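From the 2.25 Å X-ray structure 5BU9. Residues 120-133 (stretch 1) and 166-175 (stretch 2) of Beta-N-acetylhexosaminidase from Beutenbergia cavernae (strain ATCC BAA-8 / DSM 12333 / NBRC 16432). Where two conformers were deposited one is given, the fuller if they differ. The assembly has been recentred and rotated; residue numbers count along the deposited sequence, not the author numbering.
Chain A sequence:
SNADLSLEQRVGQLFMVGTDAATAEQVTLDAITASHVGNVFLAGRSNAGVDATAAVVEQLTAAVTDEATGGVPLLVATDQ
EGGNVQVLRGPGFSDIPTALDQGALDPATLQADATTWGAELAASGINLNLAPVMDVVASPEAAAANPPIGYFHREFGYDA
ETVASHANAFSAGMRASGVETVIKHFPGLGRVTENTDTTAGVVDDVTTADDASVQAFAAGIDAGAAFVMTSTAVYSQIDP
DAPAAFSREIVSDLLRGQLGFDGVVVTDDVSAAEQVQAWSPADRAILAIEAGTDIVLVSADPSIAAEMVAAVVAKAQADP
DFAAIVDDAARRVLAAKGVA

Stretch 1, residues 120-133: ELAASGINLNLAPV
Stretch 2, residues 166-175: HANAFSAGMR

This is a small, mostly apolar contact, in which one side of a helix packs against the end of another helix and the strand and loop that follow it, with no hydrogen bond across. It buries 299 Å², both sides summed.

Stretch 2, residues 166-175, is helical throughout, and the helix runs on at both ends. Its i to i+4 bonds are regular, from Phe 170 N to His 166 O (2.9 Å) through Arg 175 N to Ser 171 O (2.8 Å).

Stretch 1 starts as helix, residues 120-123. Ser 124 is the first residue to leave helical angles (phi/psi -92/11). Its chi1 is p, and its OG donates to Leu 121 O at 2.8 Å. Gly 125 follows at 86/4, where a CB would jam against the carbonyl O of Ser 124. Ile 126 N then bonds to Leu 121 O at 3.1 Å, which holds the turn closed. Residues 128-129 are extended strand (-139/127 and -104/126). Ala 131 is nearly fully extended at -178/160, and the peptide bond before Pro 132 is cis.

The two chains run in opposite directions across the contact. Asn 129 CA lies 8.2 Å from Met 174 CA, and Pro 132 CA lies 5.5 Å from Ala 167 CA.

Pro 132 has the largest covered area. Its ring is C-gamma endo. CG sits 3.5 Å from both the CB and the O of Ala 167, a small residue that lets the ring come close to the helix backbone. Pro 132 CD is 3.3 Å from Ser 171 OG; Ser 171 has chi1 m, and its OG is hydrogen-bonded elsewhere in the structure.

Phe 170 points toward stretch 1, with chi1 t and chi2 -83°. Its CD1 is 3.7 Å from Pro 132 CB, and its CE1 is 3.9 Å from Ala 131 CB. Both are apolar contacts. Asn 129 ND2 lies at the ring edge, near its plane, 3.5 Å from Phe 170 CZ.

Asn 129 (chi1 t, chi2 -1°) points toward the helix. Its ND2 is also 3.5 Å from the SE of Met 174. Both amide atoms of Asn 129 are hydrogen-bonded elsewhere, so its polar groups are satisfied despite burial.

Met 174 is selenomethionine, with chi1 t, chi2 p and chi3 27°, between wells. Its SE also meets Leu 121 CD1 at 3.9 Å, an apolar contact. Leu 121 is m, t and points toward the helix.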

# COMPACT_ATOMS: atom_id res chain seq x y z
N GLU A 120 5.50 -16.26 -9.16
CA GLU A 120 6.51 -16.48 -8.13
C GLU A 120 5.98 -15.93 -6.81
O GLU A 120 6.09 -16.58 -5.79
CB GLU A 120 7.83 -15.81 -8.53
CG GLU A 120 8.38 -16.25 -9.89
CD GLU A 120 9.49 -15.33 -10.41
OE1 GLU A 120 9.70 -14.25 -9.83
OE2 GLU A 120 10.14 -15.68 -11.42
N LEU A 121 5.40 -14.73 -6.84
CA LEU A 121 4.80 -14.17 -5.63
C LEU A 121 3.72 -15.10 -5.10
O LEU A 121 3.75 -15.48 -3.94
CB LEU A 121 4.22 -12.79 -5.88
CG LEU A 121 5.28 -11.72 -6.09
CD1 LEU A 121 4.57 -10.40 -6.36
CD2 LEU A 121 6.12 -11.62 -4.87
N ALA A 122 2.78 -15.50 -5.96
CA ALA A 122 1.66 -16.34 -5.55
C ALA A 122 2.16 -17.66 -4.99
O ALA A 122 1.60 -18.17 -4.03
CB ALA A 122 0.72 -16.62 -6.73
N ALA A 123 3.20 -18.23 -5.59
CA ALA A 123 3.73 -19.49 -5.09
C ALA A 123 4.36 -19.33 -3.69
O ALA A 123 4.42 -20.29 -2.93
CB ALA A 123 4.74 -20.06 -6.06
N SER A 124 4.82 -18.13 -3.35
CA SER A 124 5.40 -17.90 -2.03
C SER A 124 4.34 -17.41 -1.05
O SER A 124 4.67 -16.96 0.05
CB SER A 124 6.56 -16.90 -2.11
OG SER A 124 6.08 -15.58 -2.31
N GLY A 125 3.07 -17.49 -1.45
CA GLY A 125 1.95 -17.12 -0.58
C GLY A 125 1.54 -15.65 -0.53
O GLY A 125 0.66 -15.25 0.24
N ILE A 126 2.17 -14.83 -1.37
CA ILE A 126 1.83 -13.42 -1.50
C ILE A 126 0.55 -13.32 -2.34
O ILE A 126 0.46 -13.99 -3.37
CB ILE A 126 2.98 -12.63 -2.17
CG1 ILE A 126 4.24 -12.73 -1.32
CG2 ILE A 126 2.55 -11.18 -2.54
CD1 ILE A 126 4.11 -12.07 0.02
N ASN A 127 -0.41 -12.49 -1.93
CA ASN A 127 -1.57 -12.23 -2.80
C ASN A 127 -1.80 -10.75 -3.03
O ASN A 127 -2.77 -10.37 -3.67
CB ASN A 127 -2.86 -12.87 -2.25
CG ASN A 127 -3.16 -12.44 -0.82
OD1 ASN A 127 -2.75 -11.36 -0.37
ND2 ASN A 127 -3.86 -13.30 -0.09
N LEU A 128 -0.93 -9.90 -2.48
CA LEU A 128 -1.06 -8.48 -2.76
C LEU A 128 0.32 -7.89 -2.98
O LEU A 128 1.23 -8.09 -2.17
CB LEU A 128 -1.78 -7.75 -1.61
CG LEU A 128 -2.08 -6.29 -1.91
CD1 LEU A 128 -3.05 -6.17 -3.11
CD2 LEU A 128 -2.65 -5.60 -0.67
N ASN A 129 0.49 -7.19 -4.11
CA ASN A 129 1.74 -6.47 -4.39
C ASN A 129 1.53 -4.97 -4.16
O ASN A 129 0.62 -4.37 -4.74
CB ASN A 129 2.21 -6.75 -5.83
CG ASN A 129 3.68 -6.40 -6.06
OD1 ASN A 129 4.37 -5.93 -5.17
ND2 ASN A 129 4.18 -6.64 -7.29
N LEU A 130 2.37 -4.35 -3.33
CA LEU A 130 2.34 -2.89 -3.20
C LEU A 130 3.12 -2.28 -4.37
O LEU A 130 4.27 -1.79 -4.23
CB LEU A 130 2.88 -2.44 -1.82
CG LEU A 130 2.28 -3.12 -0.59
CD1 LEU A 130 2.71 -2.38 0.68
CD2 LEU A 130 0.75 -3.19 -0.66
N ALA A 131 2.48 -2.30 -5.53
CA ALA A 131 3.04 -1.87 -6.81
C ALA A 131 1.88 -2.06 -7.78
O ALA A 131 0.98 -2.82 -7.46
CB ALA A 131 4.28 -2.74 -7.20
N PRO A 132 1.87 -1.41 -8.96
CA PRO A 132 2.93 -0.59 -9.54
C PRO A 132 2.91 0.86 -9.06
O PRO A 132 1.87 1.39 -8.69
CB PRO A 132 2.61 -0.65 -11.04
CG PRO A 132 1.06 -0.70 -11.06
CD PRO A 132 0.69 -1.51 -9.84
N VAL A 133 4.08 1.48 -9.09
CA VAL A 133 4.22 2.93 -8.96
C VAL A 133 3.62 3.66 -10.16
O VAL A 133 4.06 3.49 -11.28
CB VAL A 133 5.70 3.31 -8.81
CG1 VAL A 133 5.90 4.78 -8.96
CG2 VAL A 133 6.24 2.83 -7.48
N HIS A 166 2.18 1.11 -18.99
CA HIS A 166 3.07 0.12 -18.44
C HIS A 166 2.59 -0.37 -17.08
O HIS A 166 2.55 -1.59 -16.86
CB HIS A 166 4.50 0.65 -18.42
CG HIS A 166 5.04 0.86 -19.79
ND1 HIS A 166 4.78 1.99 -20.53
CD2 HIS A 166 5.74 0.03 -20.61
CE1 HIS A 166 5.34 1.88 -21.72
NE2 HIS A 166 5.93 0.70 -21.80
N ALA A 167 2.18 0.53 -16.19
CA ALA A 167 1.73 0.09 -14.87
C ALA A 167 0.49 -0.77 -15.02
O ALA A 167 0.32 -1.75 -14.29
CB ALA A 167 1.48 1.27 -13.93
N ASN A 168 -0.38 -0.43 -15.97
CA ASN A 168 -1.61 -1.21 -16.14
C ASN A 168 -1.29 -2.59 -16.72
O ASN A 168 -2.00 -3.56 -16.45
CB ASN A 168 -2.61 -0.49 -17.04
CG ASN A 168 -3.28 0.67 -16.35
OD1 ASN A 168 -3.20 0.79 -15.12
ND2 ASN A 168 -3.95 1.52 -17.12
N ALA A 169 -0.23 -2.66 -17.52
CA ALA A 169 0.23 -3.91 -18.09
C ALA A 169 0.74 -4.76 -16.94
O ALA A 169 0.39 -5.93 -16.82
CB ALA A 169 1.30 -3.67 -19.10
N PHE A 170 1.53 -4.14 -16.06
CA PHE A 170 2.13 -4.82 -14.90
C PHE A 170 1.00 -5.37 -14.02
O PHE A 170 1.02 -6.53 -13.65
CB PHE A 170 3.06 -3.83 -14.16
CG PHE A 170 3.67 -4.34 -12.85
CD1 PHE A 170 2.95 -4.29 -11.66
CD2 PHE A 170 4.99 -4.75 -12.81
CE1 PHE A 170 3.52 -4.70 -10.47
CE2 PHE A 170 5.57 -5.15 -11.62
CZ PHE A 170 4.83 -5.13 -10.43
N SER A 171 0.02 -4.53 -13.73
CA SER A 171 -1.13 -4.93 -12.92
C SER A 171 -1.84 -6.12 -13.55
O SER A 171 -2.16 -7.10 -12.87
CB SER A 171 -2.11 -3.75 -12.73
OG SER A 171 -1.59 -2.74 -11.89
N ALA A 172 -2.08 -6.04 -14.86
CA ALA A 172 -2.80 -7.10 -15.57
C ALA A 172 -2.12 -8.47 -15.45
O ALA A 172 -2.79 -9.48 -15.23
CB ALA A 172 -2.98 -6.72 -17.02
N GLY A 173 -0.79 -8.52 -15.59
CA GLY A 173 -0.07 -9.78 -15.47
C GLY A 173 -0.07 -10.31 -14.04
O GLY A 173 -0.15 -11.50 -13.78
N MSE A 174 0.01 -9.37 -13.11
CA MSE A 174 -0.01 -9.66 -11.71
C MSE A 174 -1.36 -10.33 -11.38
O MSE A 174 -1.37 -11.44 -10.84
CB MSE A 174 0.22 -8.35 -10.93
CG MSE A 174 0.83 -8.51 -9.54
SE MSE A 174 2.72 -8.95 -9.44
CE MSE A 174 3.25 -8.17 -11.13
N ARG A 175 -2.47 -9.68 -11.75
CA ARG A 175 -3.81 -10.24 -11.55
C ARG A 175 -3.97 -11.59 -12.26
O ARG A 175 -4.61 -12.47 -11.72
CB ARG A 175 -4.90 -9.28 -12.06
CG ARG A 175 -4.99 -7.98 -11.30
CD ARG A 175 -6.27 -7.15 -11.58
NE ARG A 175 -6.08 -5.85 -10.93
CZ ARG A 175 -5.79 -4.73 -11.57
NH1 ARG A 175 -5.72 -4.73 -12.90
NH2 ARG A 175 -5.60 -3.60 -10.89